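Local coordinates for protein FI20010p1 (Drosophila melanogaster, PDB 7CFB) that probably serves as a Tudor-domain scaffold of the piRNA amplification complex, acting in gene silencing together with the Piwi protein Aub, at residues L127-E132 and P153-R158. Residues are numbered along the deposited sequence; the frame is centred on the assembly and turned at random.
Sequences LIDFGE and PAQAIR
The turn I128-G131 packs against the chain at A154-A156, with the CA atoms of D129 and Q155 4.5 Å apart. Between the backbones runs one weak bond, A156 N to I128 O at 3.3 Å; a water donates to that same carbonyl and to A156 O. D129 makes the stronger link: its CG lies beside the backbone N (chi1 -58°), and OD1 takes the N-H of Q155 on its anti lone pair at 3.1 Å, almost straight at 173°. Q155 crosses the carboxylate obliquely, Q155 CG lying 3.5 Å from D129 OD1; the chain bends at chi2, and OE1 accepts a hydrogen bond from W69 N. OD2 of D129 forms a salt bridge with R111, whose NH2 also reaches P153 O. An alanine here would probably leave R111 without its carboxylate mate and the Q155 N-H without its acceptor. A154 CB rests on I128 CB at 3.9 Å, while A156 CB presses on G131 N at 3.3 Å; a CB on G131 would crowd A156 CB, and positive phi independently favours glycine. G131 and E132 sit opposite L127 in a G1 beta bulge closing hairpin 123-136, which docks beside strand 157-161, consistent with the Tudor core meeting the SN-like part of an extended Tudor domain.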
loop_
_atom_site.group_PDB
_atom_site.type_symbol
_atom_site.label_atom_id
_atom_site.label_comp_id
_atom_site.label_asym_id
_atom_site.label_seq_id
_atom_site.Cartn_x
_atom_site.Cartn_y
_atom_site.Cartn_z
ATOM N N LEU A 127 1.479 4.292 -1.274
ATOM C CA LEU A 127 0.429 3.278 -1.484
ATOM C C LEU A 127 0.256 2.600 -0.128
ATOM O O LEU A 127 0.978 1.696 0.176
ATOM C CB LEU A 127 0.882 2.330 -2.591
ATOM C CG LEU A 127 1.216 2.986 -3.922
ATOM C CD1 LEU A 127 1.264 1.973 -5.022
ATOM C CD2 LEU A 127 0.209 4.045 -4.268
ATOM N N ILE A 128 -0.744 3.054 0.610
ATOM C CA ILE A 128 -0.971 2.674 2.032
ATOM C C ILE A 128 -1.179 1.171 2.198
ATOM O O ILE A 128 -0.824 0.674 3.222
ATOM C CB ILE A 128 -2.053 3.543 2.701
ATOM C CG1 ILE A 128 -3.463 3.219 2.220
ATOM C CG2 ILE A 128 -1.729 5.014 2.565
ATOM C CD1 ILE A 128 -4.540 3.959 2.929
ATOM N N ASP A 129 -1.827 0.514 1.255
ATOM C CA ASP A 129 -2.095 -0.936 1.371
ATOM C C ASP A 129 -0.912 -1.790 0.923
ATOM O O ASP A 129 -0.897 -2.928 1.314
ATOM C CB ASP A 129 -3.441 -1.292 0.745
ATOM C CG ASP A 129 -4.585 -0.524 1.366
ATOM O OD1 ASP A 129 -4.531 -0.294 2.535
ATOM O OD2 ASP A 129 -5.450 -0.125 0.658
ATOM N N PHE A 130 -0.008 -1.255 0.104
ATOM C CA PHE A 130 1.157 -2.021 -0.414
ATOM C C PHE A 130 2.480 -1.658 0.267
ATOM O O PHE A 130 3.406 -2.390 0.117
ATOM C CB PHE A 130 1.344 -1.799 -1.910
ATOM C CG PHE A 130 0.183 -2.166 -2.790
ATOM C CD1 PHE A 130 -0.882 -2.898 -2.312
ATOM C CD2 PHE A 130 0.154 -1.768 -4.110
ATOM C CE1 PHE A 130 -1.951 -3.212 -3.128
ATOM C CE2 PHE A 130 -0.905 -2.104 -4.934
ATOM C CZ PHE A 130 -1.954 -2.831 -4.439
ATOM N N GLY A 131 2.522 -0.598 1.047
ATOM C CA GLY A 131 3.770 -0.162 1.673
ATOM C C GLY A 131 4.797 0.333 0.675
ATOM O O GLY A 131 5.944 0.189 0.951
ATOM N N GLU A 132 4.351 0.954 -0.417
ATOM C CA GLU A 132 5.306 1.412 -1.456
ATOM C C GLU A 132 5.235 2.925 -1.648
ATOM O O GLU A 132 4.117 3.476 -1.660
ATOM C CB GLU A 132 4.936 0.811 -2.806
ATOM C CG GLU A 132 5.206 -0.668 -2.899
ATOM C CD GLU A 132 4.796 -1.184 -4.259
ATOM O OE1 GLU A 132 4.244 -0.393 -5.050
ATOM O OE2 GLU A 132 5.027 -2.379 -4.530
ATOM N N PRO A 153 -8.214 1.044 8.089
ATOM C CA PRO A 153 -6.786 1.075 8.377
ATOM C C PRO A 153 -5.882 0.656 7.207
ATOM O O PRO A 153 -6.234 -0.173 6.454
ATOM C CB PRO A 153 -6.620 0.049 9.496
ATOM C CG PRO A 153 -7.983 -0.069 10.088
ATOM C CD PRO A 153 -8.927 0.106 8.925
ATOM N N ALA A 154 -4.723 1.281 7.118
ATOM C CA ALA A 154 -3.757 0.940 6.068
ATOM C C ALA A 154 -3.361 -0.503 6.299
ATOM O O ALA A 154 -3.036 -0.834 7.391
ATOM C CB ALA A 154 -2.566 1.851 6.165
ATOM N N GLN A 155 -3.414 -1.303 5.264
ATOM C CA GLN A 155 -3.063 -2.731 5.346
ATOM C C GLN A 155 -1.571 -2.946 5.604
ATOM O O GLN A 155 -1.241 -3.863 6.304
ATOM C CB GLN A 155 -3.557 -3.457 4.100
ATOM C CG GLN A 155 -5.072 -3.453 4.002
ATOM C CD GLN A 155 -5.673 -4.172 5.177
ATOM O OE1 GLN A 155 -5.482 -5.349 5.347
ATOM N NE2 GLN A 155 -6.393 -3.459 6.004
ATOM N N ALA A 156 -0.724 -2.115 5.018
ATOM C CA ALA A 156 0.727 -2.374 5.075
ATOM C C ALA A 156 1.365 -1.931 6.389
ATOM O O ALA A 156 1.431 -0.765 6.646
ATOM C CB ALA A 156 1.402 -1.787 3.876
ATOM N N ILE A 157 1.883 -2.900 7.127
ATOM C CA ILE A 157 2.553 -2.642 8.430
ATOM C C ILE A 157 4.065 -2.813 8.262
ATOM O O ILE A 157 4.488 -3.848 7.828
ATOM C CB ILE A 157 2.002 -3.543 9.544
ATOM C CG1 ILE A 157 0.484 -3.490 9.647
ATOM C CG2 ILE A 157 2.662 -3.191 10.851
ATOM C CD1 ILE A 157 -0.044 -2.134 9.934
ATOM N N ARG A 158 4.823 -1.796 8.635
ATOM C CA ARG A 158 6.300 -1.822 8.521
ATOM C C ARG A 158 6.825 -2.927 9.426
ATOM O O ARG A 158 6.350 -3.066 10.519
ATOM C CB ARG A 158 6.868 -0.445 8.856
ATOM C CG ARG A 158 8.324 -0.246 8.488
ATOM C CD ARG A 158 8.753 1.205 8.490
ATOM N NE ARG A 158 10.200 1.206 8.537
ATOM C CZ ARG A 158 11.011 1.483 7.531
ATOM N NH1 ARG A 158 12.313 1.420 7.712
ATOM N NH2 ARG A 158 10.535 1.820 6.351
HETATM O O HOH W 1 0.983 1.547 5.298
#